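Local coordinates for cytochrome P450 (Novosphingobium aromaticivorans, PDB 3OFT), which holds an iron-porphyrin (haem) group inside the helix-rich fold of the cytochrome P450 family, within which it is named CYP101C1, at residues A[59-64]-A[304-309]; A[66-71]-A[284-289]. All blocks are in the same frame, centred on the assembly; numbering follows the deposited sequence.

How the interactions relate
Interactions 1 and 2 lie side by side on one sheet, their centres about 10 Å apart. Helix 54-62 and strand 67-68 follow each other in the chain, and their partner strands 303-307 and 282-287 are sheet neighbours. The two contacts are tied by a probable hydrogen bond between Val304 O and Arg285 N at 2.8 Å. Leu67 CD1 also packs on the helix, 3.5 Å from Leu60 O. They converge on one haem propionate, whose O2A accepts from both Trp61 NE1 and Arg285 NH2; Arg285 NH2 packs 3.4 Å from Trp61 CD1. A bound (2R,5R)-hexane-2,5-diol lies about 7 Å from the side chain of Trp61 and about 5 Å from that of Ser284.

Interaction 1. Residues A[59-64]-A[304-309]; sequences ELWGDA and VYLPSV. With HEM (protoporphyrin IX containing Fe), chain D.
Trp61 sets CG anti to its backbone N (chi1 -158°), which carries the indole away from helix 54-62 and along the strand toward the haem. Leu306 does the reverse: with CG anti to its own carbonyl carbon (chi1 -53°) and an extended second torsion, it reaches back to the helix, so the two side chains run past each other in opposite directions. Its branches divide the work. CD1 seats against the helix backbone, 3.5 Å from Trp61 CA, while CD2 rests on Leu60 CB at 3.9 Å. Behind this tip, Leu306 CB lies 3.7 Å from Trp61 CE3, on the six-membered part of the indole. Leu60 extends the apolar contact by crossing Val304 at about a right angle, its CD2 meeting CG1 of the valine. This is the P450 arrangement in which the B helix, having followed a strand of the mixed beta sheet, lies back against that same sheet; strand 303-307 is an inner strand of it, between 48-51 and 282-287. Farther along, the chain leaves the strand past the rim of the indole. Ser308 N sits in the plane of the ring at its edge, 3.6 Å from Trp61 CZ3, and Ser308 CB touches the same rim. The serine hydroxyl bonds to Val281 O instead. Leu306 O comes obliquely to within 3.4 Å of Trp61 CZ3. At the pyrrole side, Trp61 NE1 donates to haem propionate oxygen O2A at 2.9 Å, with an N-H...O angle of 147°; the oxygen lies near the ring plane. Trp61 CZ2 meets haem methyl CMA at 3.7 Å, and Val283 of strand 282-287 also packs on the indole.

Interaction 2. Residues A[66-71]-A[284-289]; sequences RLSSQC and SRNAVA. With HEM (protoporphyrin IX containing Fe), chain D.
Arg285 turns the end of its guanidinium squarely to one haem propionate: NH1 donates to O1A at 2.9 Å and NH2 to O2A at 2.8 Å, the latter nearly straight at 169°, with the carboxylate carbon in the guanidinium plane. Ser69 OG stands 3.3 Å above the centre of that plane, packing on the face without a hydrogen bond to the arginine. The arginine chain, bent at chi2 (-67°), first runs beside Leu67, CB against CB. The residues beneath form the edge of the P450 mixed sheet, where short strand 67-68 pairs antiparallel with 282-287. Leu67 and Ala287, a non-hydrogen-bonded pair, put side chains on one face, Leu67 CD2 meeting Ala287 CB. Ser68 and Asn286, a hydrogen-bonded pair, point to the other. Asn286 takes the crowded rotamer (chi1 54°), which curls its amide back so that OD1 accepts from Cys71 N at 3.1 Å. Cys71 SG meanwhile lies against the strand, 3.4 Å from Arg285 C. Ser68 OG accepts from Gln70 N, making an ST turn, and also bonds Asp90. NH1 has a second acceptor in Ser284 O, and NE donates to water 2, which also lies within 3.2 Å of Leu67 O. Every guanidinium nitrogen therefore has a partner, which fixes its rotation and probably helps keep the propionate ionised.

Interaction 1. Residues A[59-64]-A[304-309]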
ATOM      1  N   GLU A  59       9.075  -7.803  14.714  1.00 11.67           N
ATOM      2  CA  GLU A  59       8.782  -9.072  15.385  1.00 11.93           C
ATOM      3  C   GLU A  59       7.282  -9.378  15.437  1.00 11.61           C
ATOM      4  O   GLU A  59       6.846 -10.499  15.165  1.00 12.52           O
ATOM      5  CB  GLU A  59       9.419  -9.155  16.782  1.00 14.45           C
ATOM      6  CG  GLU A  59       8.695  -8.386  17.893  1.00 21.91           C
ATOM      7  CD  GLU A  59       9.214  -8.694  19.298  1.00 30.25           C
ATOM      8  OE1 GLU A  59       8.852  -7.932  20.226  1.00 33.61           O
ATOM      9  OE2 GLU A  59       9.975  -9.677  19.464  1.00 33.84           O
ATOM     10  N   LEU A  60       6.479  -8.392  15.790  1.00  9.17           N
ATOM     11  CA  LEU A  60       5.031  -8.653  15.921  1.00 10.22           C
ATOM     12  C   LEU A  60       4.339  -8.869  14.571  1.00  9.30           C
ATOM     13  O   LEU A  60       3.407  -9.670  14.458  1.00 10.21           O
ATOM     14  CB  LEU A  60       4.414  -7.445  16.600  1.00  9.15           C
ATOM     15  CG  LEU A  60       4.279  -7.405  18.125  1.00 13.31           C
ATOM     16  CD1 LEU A  60       4.973  -8.478  18.980  1.00 16.09           C
ATOM     17  CD2 LEU A  60       4.120  -5.939  18.727  1.00  7.95           C
ATOM     18  N   TRP A  61       4.816  -8.181  13.532  1.00  9.39           N
ATOM     19  CA  TRP A  61       4.226  -8.298  12.192  1.00  8.14           C
ATOM     20  C   TRP A  61       4.411  -9.715  11.668  1.00  9.12           C
ATOM     21  O   TRP A  61       3.551 -10.254  10.956  1.00  9.76           O
ATOM     22  CB  TRP A  61       4.909  -7.304  11.251  1.00  7.28           C
ATOM     23  CG  TRP A  61       4.113  -6.912  10.018  1.00  6.53           C
ATOM     24  CD1 TRP A  61       3.476  -7.727   9.128  1.00  9.58           C
ATOM     25  CD2 TRP A  61       3.957  -5.585   9.534  1.00  7.46           C
ATOM     26  NE1 TRP A  61       2.896  -6.957   8.107  1.00  7.69           N
ATOM     27  CE2 TRP A  61       3.189  -5.645   8.348  1.00  9.18           C
ATOM     28  CE3 TRP A  61       4.388  -4.341   9.995  1.00  7.87           C
ATOM     29  CZ2 TRP A  61       2.832  -4.492   7.618  1.00  9.17           C
ATOM     30  CZ3 TRP A  61       4.044  -3.189   9.264  1.00  9.80           C
ATOM     31  CH2 TRP A  61       3.272  -3.285   8.086  1.00  8.65           C
ATOM     32  N   GLY A  62       5.543 -10.317  12.019  1.00 10.43           N
ATOM     33  CA  GLY A  62       5.864 -11.649  11.544  1.00 12.25           C
ATOM     34  C   GLY A  62       5.247 -12.782  12.363  1.00 13.95           C
ATOM     35  O   GLY A  62       5.289 -13.944  11.933  1.00 13.90           O
ATOM     36  N   ASP A  63       4.693 -12.462  13.532  1.00 13.72           N
ATOM     37  CA  ASP A  63       4.081 -13.478  14.408  1.00 14.60           C
ATOM     38  C   ASP A  63       2.655 -13.735  13.937  1.00 13.91           C
ATOM     39  O   ASP A  63       1.691 -13.339  14.592  1.00 14.65           O
ATOM     40  CB  ASP A  63       4.105 -13.013  15.878  1.00 15.22           C
ATOM     41  CG  ASP A  63       3.779 -14.143  16.884  1.00 19.00           C
ATOM     42  OD1 ASP A  63       3.266 -15.212  16.467  1.00 17.80           O
ATOM     43  OD2 ASP A  63       4.019 -13.914  18.106  1.00 20.86           O
ATOM     44  N   ALA A  64       2.504 -14.460  12.833  1.00 13.89           N
ATOM     45  CA  ALA A  64       1.166 -14.696  12.285  1.00 13.39           C
ATOM     46  C   ALA A  64       0.407 -15.704  13.138  1.00 14.51           C
ATOM     47  O   ALA A  64      -0.817 -15.761  13.060  1.00 13.47           O
ATOM     48  CB  ALA A  64       1.204 -15.188  10.795  1.00 13.61           C
ATOM     49  N   VAL A 304      -3.422  -4.617  18.085  1.00 10.06           N
ATOM     50  CA  VAL A 304      -2.057  -4.119  17.938  1.00 11.43           C
ATOM     51  C   VAL A 304      -1.925  -3.435  16.569  1.00 10.31           C
ATOM     52  O   VAL A 304      -2.332  -4.017  15.552  1.00 10.22           O
ATOM     53  CB  VAL A 304      -1.020  -5.272  17.979  1.00 12.89           C
ATOM     54  CG1 VAL A 304       0.393  -4.686  17.981  1.00 15.02           C
ATOM     55  CG2 VAL A 304      -1.275  -6.198  19.195  1.00 17.30           C
ATOM     56  N   TYR A 305      -1.396  -2.215  16.549  1.00  8.36           N
ATOM     57  CA  TYR A 305      -1.236  -1.470  15.287  1.00  8.08           C
ATOM     58  C   TYR A 305       0.257  -1.402  14.965  1.00  9.10           C
ATOM     59  O   TYR A 305       1.079  -1.079  15.850  1.00  8.38           O
ATOM     60  CB  TYR A 305      -1.794  -0.059  15.446  1.00  7.47           C
ATOM     61  CG  TYR A 305      -2.087   0.665  14.150  1.00  9.99           C
ATOM     62  CD1 TYR A 305      -1.297   1.734  13.747  1.00  8.87           C
ATOM     63  CD2 TYR A 305      -3.137   0.250  13.319  1.00  8.96           C
ATOM     64  CE1 TYR A 305      -1.579   2.420  12.565  1.00 10.80           C
ATOM     65  CE2 TYR A 305      -3.413   0.919  12.127  1.00  7.33           C
ATOM     66  CZ  TYR A 305      -2.624   1.995  11.769  1.00 12.55           C
ATOM     67  OH  TYR A 305      -2.897   2.682  10.609  1.00 11.64           O
ATOM     68  N   LEU A 306       0.597  -1.700  13.712  1.00  8.22           N
ATOM     69  CA  LEU A 306       1.980  -1.869  13.278  1.00  7.83           C
ATOM     70  C   LEU A 306       2.298  -0.945  12.104  1.00  7.85           C
ATOM     71  O   LEU A 306       1.901  -1.237  10.981  1.00  7.88           O
ATOM     72  CB  LEU A 306       2.212  -3.320  12.833  1.00  7.57           C
ATOM     73  CG  LEU A 306       1.825  -4.415  13.810  1.00  7.80           C
ATOM     74  CD1 LEU A 306       2.082  -5.768  13.179  1.00 10.54           C
ATOM     75  CD2 LEU A 306       2.620  -4.289  15.137  1.00  7.67           C
ATOM     76  N   PRO A 307       3.052   0.142  12.352  1.00  8.40           N
ATOM     77  CA  PRO A 307       3.423   1.051  11.298  1.00  8.03           C
ATOM     78  C   PRO A 307       4.748   0.673  10.660  1.00  8.58           C
ATOM     79  O   PRO A 307       5.775   0.688  11.315  1.00  9.64           O
ATOM     80  CB  PRO A 307       3.522   2.391  12.009  1.00  8.15           C
ATOM     81  CG  PRO A 307       3.957   2.037  13.405  1.00  7.71           C
ATOM     82  CD  PRO A 307       3.380   0.675  13.691  1.00  8.36           C
ATOM     83  N   SER A 308       4.733   0.379   9.367  1.00  7.57           N
ATOM     84  CA  SER A 308       5.990   0.017   8.684  1.00  8.40           C
ATOM     85  C   SER A 308       7.061   1.120   8.750  1.00  8.57           C
ATOM     86  O   SER A 308       8.246   0.788   8.814  1.00  7.77           O
ATOM     87  CB  SER A 308       5.752  -0.404   7.230  1.00  9.18           C
ATOM     88  OG  SER A 308       5.191   0.679   6.502  1.00  7.96           O
ATOM     89  N   VAL A 309       6.650   2.389   8.784  1.00  7.58           N
ATOM     90  CA  VAL A 309       7.590   3.522   8.845  1.00  8.54           C
ATOM     91  C   VAL A 309       8.516   3.412  10.076  1.00  9.63           C
ATOM     92  O   VAL A 309       9.675   3.781   9.991  1.00 10.33           O
ATOM     93  CB  VAL A 309       6.865   4.913   8.797  1.00  7.95           C
ATOM     94  CG1 VAL A 309       6.011   5.119  10.057  1.00  7.59           C
ATOM     95  CG2 VAL A 309       7.887   6.101   8.603  1.00  8.34           C
TER
HETATM   96  CHA HEM D 417      -0.437  -7.362   1.420  1.00  2.48           C
HETATM   97  CHB HEM D 417       1.809  -3.069   0.940  1.00  5.96           C
HETATM   98  CHC HEM D 417       0.808  -3.105  -3.782  1.00  5.36           C
HETATM   99  CHD HEM D 417      -2.253  -6.747  -3.094  1.00  8.21           C
HETATM  100  C1A HEM D 417       0.316  -6.228   1.663  1.00  5.58           C
HETATM  101  C2A HEM D 417       0.949  -5.922   2.924  1.00  5.46           C
HETATM  102  C3A HEM D 417       1.574  -4.754   2.823  1.00  4.72           C
HETATM  103  C4A HEM D 417       1.329  -4.239   1.475  1.00  6.21           C
HETATM  104  CMA HEM D 417       2.336  -4.060   3.981  1.00  5.72           C
HETATM  105  CAA HEM D 417       0.949  -6.838   4.182  1.00  6.43           C
HETATM  106  CBA HEM D 417      -0.349  -6.607   4.923  1.00  6.68           C
HETATM  107  CGA HEM D 417      -0.408  -7.376   6.235  1.00  6.78           C
HETATM  108  O1A HEM D 417      -1.504  -7.367   6.879  1.00  7.91           O
HETATM  109  O2A HEM D 417       0.593  -8.012   6.692  1.00  8.19           O
HETATM  110  C1B HEM D 417       1.755  -2.692  -0.395  1.00  5.61           C
HETATM  111  C2B HEM D 417       2.405  -1.547  -0.980  1.00  4.66           C
HETATM  112  C3B HEM D 417       2.116  -1.578  -2.296  1.00  5.25           C
HETATM  113  C4B HEM D 417       1.283  -2.736  -2.553  1.00  5.27           C
HETATM  114  CMB HEM D 417       3.255  -0.537  -0.188  1.00  3.95           C
HETATM  115  CAB HEM D 417       2.481  -0.627  -3.440  1.00  8.63           C
HETATM  116  CBB HEM D 417       3.177   0.511  -3.262  1.00 14.94           C
HETATM  117  C1C HEM D 417      -0.105  -4.077  -4.069  1.00  7.61           C
HETATM  118  C2C HEM D 417      -0.626  -4.435  -5.382  1.00  8.68           C
HETATM  119  C3C HEM D 417      -1.512  -5.445  -5.157  1.00 12.06           C
HETATM  120  C4C HEM D 417      -1.485  -5.797  -3.757  1.00  7.84           C
HETATM  121  CMC HEM D 417      -0.246  -3.723  -6.720  1.00 10.19           C
HETATM  122  CAC HEM D 417      -2.371  -6.271  -6.146  1.00 14.60           C
HETATM  123  CBC HEM D 417      -2.845  -5.765  -7.279  1.00 21.62           C
HETATM  124  C1D HEM D 417      -2.028  -7.260  -1.858  1.00  6.67           C
HETATM  125  C2D HEM D 417      -2.724  -8.421  -1.321  1.00  7.59           C
HETATM  126  C3D HEM D 417      -2.121  -8.626   0.056  1.00  4.94           C
HETATM  127  C4D HEM D 417      -1.166  -7.573   0.261  1.00  5.27           C
HETATM  128  CMD HEM D 417      -3.805  -9.304  -2.040  1.00  5.24           C
HETATM  129  CAD HEM D 417      -2.532  -9.772   1.026  1.00  6.71           C
HETATM  130  CBD HEM D 417      -1.407 -10.818   0.942  1.00  5.13           C
HETATM  131  CGD HEM D 417      -1.715 -11.848   2.034  1.00  9.47           C
HETATM  132  O1D HEM D 417      -2.509 -11.591   2.962  1.00  7.95           O
HETATM  133  O2D HEM D 417      -1.128 -12.935   2.032  1.00 11.02           O
HETATM  134  NA  HEM D 417       0.588  -5.179   0.782  1.00  6.44           N
HETATM  135  NB  HEM D 417       1.131  -3.402  -1.400  1.00  5.60           N
HETATM  136  NC  HEM D 417      -0.613  -4.955  -3.124  1.00  7.35           N
HETATM  137  ND  HEM D 417      -1.145  -6.780  -0.898  1.00  4.72           N
HETATM  138 FE   HEM D 417       0.048  -5.122  -1.179  1.00  8.33          FE
HETATM  139  O   HOH W   1      -1.892  -3.853  -0.599  1.00 12.50           O

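Interaction 2. Residues A[66-71]-A[284-289]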
ATOM      1  N   ARG A  66       0.269 -15.918  16.662  1.00 12.11           N
ATOM      2  CA  ARG A  66      -0.348 -15.376  17.856  1.00 12.13           C
ATOM      3  C   ARG A  66      -1.067 -14.047  17.633  1.00 11.75           C
ATOM      4  O   ARG A  66      -1.923 -13.681  18.428  1.00 11.93           O
ATOM      5  CB  ARG A  66       0.689 -15.261  18.952  1.00 11.69           C
ATOM      6  CG  ARG A  66       1.321 -16.616  19.309  1.00 14.76           C
ATOM      7  CD  ARG A  66       2.203 -16.443  20.508  1.00 16.45           C
ATOM      8  NE  ARG A  66       3.397 -15.653  20.162  1.00 18.82           N
ATOM      9  CZ  ARG A  66       4.311 -15.243  21.028  1.00 21.80           C
ATOM     10  NH1 ARG A  66       4.180 -15.509  22.327  1.00 22.89           N
ATOM     11  NH2 ARG A  66       5.361 -14.558  20.607  1.00 21.81           N
ATOM     12  N   LEU A  67      -0.749 -13.355  16.536  1.00 11.43           N
ATOM     13  CA  LEU A  67      -1.408 -12.077  16.192  1.00 11.21           C
ATOM     14  C   LEU A  67      -2.108 -12.250  14.851  1.00 10.91           C
ATOM     15  O   LEU A  67      -1.466 -12.213  13.799  1.00 11.82           O
ATOM     16  CB  LEU A  67      -0.377 -10.941  16.133  1.00 12.01           C
ATOM     17  CG  LEU A  67       0.357 -10.628  17.435  1.00 12.34           C
ATOM     18  CD1 LEU A  67       1.215  -9.389  17.177  1.00 16.25           C
ATOM     19  CD2 LEU A  67      -0.614 -10.340  18.587  1.00 15.54           C
ATOM     20  N   SER A  68      -3.424 -12.426  14.926  1.00  9.30           N
ATOM     21  CA  SER A  68      -4.313 -12.736  13.824  1.00  8.58           C
ATOM     22  C   SER A  68      -4.529 -11.511  12.978  1.00  8.99           C
ATOM     23  O   SER A  68      -4.522 -10.360  13.474  1.00  8.66           O
ATOM     24  CB  SER A  68      -5.681 -13.254  14.341  1.00  8.18           C
ATOM     25  OG  SER A  68      -6.688 -13.408  13.317  1.00 11.02           O
ATOM     26  N   SER A  69      -4.749 -11.789  11.698  1.00  9.46           N
ATOM     27  CA  SER A  69      -5.023 -10.766  10.682  1.00  9.68           C
ATOM     28  C   SER A  69      -6.517 -10.577  10.509  1.00  9.71           C
ATOM     29  O   SER A  69      -6.961  -9.821   9.629  1.00  8.23           O
ATOM     30  CB  SER A  69      -4.414 -11.146   9.335  1.00 10.37           C
ATOM     31  OG  SER A  69      -2.999 -11.022   9.397  1.00  9.86           O
ATOM     32  N   GLN A  70      -7.304 -11.265  11.334  1.00 10.18           N
ATOM     33  CA  GLN A  70      -8.739 -11.259  11.119  1.00 13.77           C
ATOM     34  C   GLN A  70      -9.396  -9.903  11.246  1.00 13.26           C
ATOM     35  O   GLN A  70     -10.327  -9.585  10.497  1.00 12.77           O
ATOM     36  CB  GLN A  70      -9.419 -12.151  12.154  1.00 15.84           C
ATOM     37  CG  GLN A  70     -10.582 -12.804  11.623  1.00 22.59           C
ATOM     38  CD  GLN A  70     -10.209 -14.203  11.271  1.00 32.53           C
ATOM     39  OE1 GLN A  70      -9.236 -14.438  10.518  1.00 34.81           O
ATOM     40  NE2 GLN A  70     -10.939 -15.164  11.845  1.00 34.14           N
ATOM     41  N   CYS A  71      -8.943  -9.119  12.221  1.00 13.55           N
ATOM     42  CA  CYS A  71      -9.628  -7.853  12.582  1.00 14.00           C
ATOM     43  C   CYS A  71      -9.645  -6.783  11.445  1.00 14.10           C
ATOM     44  O   CYS A  71     -10.583  -5.979  11.352  1.00 13.48           O
ATOM     45  CB  CYS A  71      -9.012  -7.277  13.870  1.00 15.03           C
ATOM     46  SG  CYS A  71      -7.248  -6.702  13.732  1.00 21.71           S
ATOM     47  N   SER A 284      -3.225  -3.721  11.195  1.00  6.71           N
ATOM     48  CA  SER A 284      -3.752  -4.103  12.528  1.00  8.16           C
ATOM     49  C   SER A 284      -3.681  -5.607  12.745  1.00  7.50           C
ATOM     50  O   SER A 284      -3.723  -6.384  11.775  1.00  6.75           O
ATOM     51  CB  SER A 284      -5.213  -3.643  12.667  1.00  8.70           C
ATOM     52  OG  SER A 284      -5.335  -2.232  12.539  1.00 11.63           O
ATOM     53  N   ARG A 285      -3.553  -6.035  14.007  1.00  7.20           N
ATOM     54  CA  ARG A 285      -3.681  -7.463  14.333  1.00  7.87           C
ATOM     55  C   ARG A 285      -4.507  -7.588  15.584  1.00  8.95           C
ATOM     56  O   ARG A 285      -4.534  -6.656  16.379  1.00  9.55           O
ATOM     57  CB  ARG A 285      -2.292  -8.068  14.662  1.00  8.05           C
ATOM     58  CG  ARG A 285      -1.249  -8.031  13.495  1.00  6.97           C
ATOM     59  CD  ARG A 285      -1.727  -8.956  12.374  1.00  7.20           C
ATOM     60  NE  ARG A 285      -0.673  -9.157  11.355  1.00  5.20           N
ATOM     61  CZ  ARG A 285      -0.700  -8.635  10.145  1.00  4.01           C
ATOM     62  NH1 ARG A 285      -1.691  -7.839   9.728  1.00  2.95           N
ATOM     63  NH2 ARG A 285       0.278  -8.949   9.301  1.00  7.50           N
ATOM     64  N   ASN A 286      -5.127  -8.751  15.803  1.00  9.33           N
ATOM     65  CA  ASN A 286      -5.795  -8.986  17.072  1.00  9.88           C
ATOM     66  C   ASN A 286      -5.120 -10.186  17.705  1.00  9.90           C
ATOM     67  O   ASN A 286      -4.893 -11.208  17.061  1.00  9.89           O
ATOM     68  CB  ASN A 286      -7.329  -9.210  16.886  1.00  9.85           C
ATOM     69  CG  ASN A 286      -7.658 -10.314  15.882  1.00 12.40           C
ATOM     70  OD1 ASN A 286      -7.404 -10.200  14.666  1.00 12.55           O
ATOM     71  ND2 ASN A 286      -8.282 -11.378  16.373  1.00 15.04           N
ATOM     72  N   ALA A 287      -4.789 -10.063  18.976  1.00  9.86           N
ATOM     73  CA  ALA A 287      -4.125 -11.164  19.645  1.00 11.07           C
ATOM     74  C   ALA A 287      -5.064 -12.370  19.831  1.00 11.84           C
ATOM     75  O   ALA A 287      -6.191 -12.226  20.326  1.00 12.27           O
ATOM     76  CB  ALA A 287      -3.541 -10.705  20.970  1.00 10.84           C
ATOM     77  N   VAL A 288      -4.604 -13.553  19.424  1.00 12.90           N
ATOM     78  CA  VAL A 288      -5.333 -14.830  19.693  1.00 13.77           C
ATOM     79  C   VAL A 288      -4.653 -15.756  20.746  1.00 14.99           C
ATOM     80  O   VAL A 288      -5.201 -16.835  21.113  1.00 14.73           O
ATOM     81  CB  VAL A 288      -5.645 -15.622  18.397  1.00 15.18           C
ATOM     82  CG1 VAL A 288      -6.669 -14.867  17.527  1.00 14.67           C
ATOM     83  CG2 VAL A 288      -4.353 -15.912  17.644  1.00 14.20           C
ATOM     84  N   ALA A 289      -3.465 -15.337  21.188  1.00 15.38           N
ATOM     85  CA  ALA A 289      -2.720 -15.922  22.320  1.00 16.23           C
ATOM     86  C   ALA A 289      -2.019 -14.749  22.977  1.00 15.90           C
ATOM     87  O   ALA A 289      -1.784 -13.751  22.311  1.00 16.03           O
ATOM     88  CB  ALA A 289      -1.688 -16.941  21.831  1.00 15.79           C
TER
HETATM   89  CHA HEM D 417      -0.437  -7.362   1.420  1.00  2.48           C
HETATM   90  CHB HEM D 417       1.809  -3.069   0.940  1.00  5.96           C
HETATM   91  CHC HEM D 417       0.808  -3.105  -3.782  1.00  5.36           C
HETATM   92  CHD HEM D 417      -2.253  -6.747  -3.094  1.00  8.21           C
HETATM   93  C1A HEM D 417       0.316  -6.228   1.663  1.00  5.58           C
HETATM   94  C2A HEM D 417       0.949  -5.922   2.924  1.00  5.46           C
HETATM   95  C3A HEM D 417       1.574  -4.754   2.823  1.00  4.72           C
HETATM   96  C4A HEM D 417       1.329  -4.239   1.475  1.00  6.21           C
HETATM   97  CMA HEM D 417       2.336  -4.060   3.981  1.00  5.72           C
HETATM   98  CAA HEM D 417       0.949  -6.838   4.182  1.00  6.43           C
HETATM   99  CBA HEM D 417      -0.349  -6.607   4.923  1.00  6.68           C
HETATM  100  CGA HEM D 417      -0.408  -7.376   6.235  1.00  6.78           C
HETATM  101  O1A HEM D 417      -1.504  -7.367   6.879  1.00  7.91           O
HETATM  102  O2A HEM D 417       0.593  -8.012   6.692  1.00  8.19           O
HETATM  103  C1B HEM D 417       1.755  -2.692  -0.395  1.00  5.61           C
HETATM  104  C2B HEM D 417       2.405  -1.547  -0.980  1.00  4.66           C
HETATM  105  C3B HEM D 417       2.116  -1.578  -2.296  1.00  5.25           C
HETATM  106  C4B HEM D 417       1.283  -2.736  -2.553  1.00  5.27           C
HETATM  107  CMB HEM D 417       3.255  -0.537  -0.188  1.00  3.95           C
HETATM  108  CAB HEM D 417       2.481  -0.627  -3.440  1.00  8.63           C
HETATM  109  CBB HEM D 417       3.177   0.511  -3.262  1.00 14.94           C
HETATM  110  C1C HEM D 417      -0.105  -4.077  -4.069  1.00  7.61           C
HETATM  111  C2C HEM D 417      -0.626  -4.435  -5.382  1.00  8.68           C
HETATM  112  C3C HEM D 417      -1.512  -5.445  -5.157  1.00 12.06           C
HETATM  113  C4C HEM D 417      -1.485  -5.797  -3.757  1.00  7.84           C
HETATM  114  CMC HEM D 417      -0.246  -3.723  -6.720  1.00 10.19           C
HETATM  115  CAC HEM D 417      -2.371  -6.271  -6.146  1.00 14.60           C
HETATM  116  CBC HEM D 417      -2.845  -5.765  -7.279  1.00 21.62           C
HETATM  117  C1D HEM D 417      -2.028  -7.260  -1.858  1.00  6.67           C
HETATM  118  C2D HEM D 417      -2.724  -8.421  -1.321  1.00  7.59           C
HETATM  119  C3D HEM D 417      -2.121  -8.626   0.056  1.00  4.94           C
HETATM  120  C4D HEM D 417      -1.166  -7.573   0.261  1.00  5.27           C
HETATM  121  CMD HEM D 417      -3.805  -9.304  -2.040  1.00  5.24           C
HETATM  122  CAD HEM D 417      -2.532  -9.772   1.026  1.00  6.71           C
HETATM  123  CBD HEM D 417      -1.407 -10.818   0.942  1.00  5.13           C
HETATM  124  CGD HEM D 417      -1.715 -11.848   2.034  1.00  9.47           C
HETATM  125  O1D HEM D 417      -2.509 -11.591   2.962  1.00  7.95           O
HETATM  126  O2D HEM D 417      -1.128 -12.935   2.032  1.00 11.02           O
HETATM  127  NA  HEM D 417       0.588  -5.179   0.782  1.00  6.44           N
HETATM  128  NB  HEM D 417       1.131  -3.402  -1.400  1.00  5.60           N
HETATM  129  NC  HEM D 417      -0.613  -4.955  -3.124  1.00  7.35           N
HETATM  130  ND  HEM D 417      -1.145  -6.780  -0.898  1.00  4.72           N
HETATM  131 FE   HEM D 417       0.048  -5.122  -1.179  1.00  8.33          FE
HETATM  132  O   HOH W   2       1.261 -10.768  12.917  1.00  8.20           O
HETATM  133  O   HOH W   3      -9.115 -14.036  14.739  1.00 16.69           O
HETATM  134  O   HOH W   4      -5.469  -7.425   9.579  1.00 23.28           O
HETATM  135  O   HOH W   1      -1.892  -3.853  -0.599  1.00 12.50           O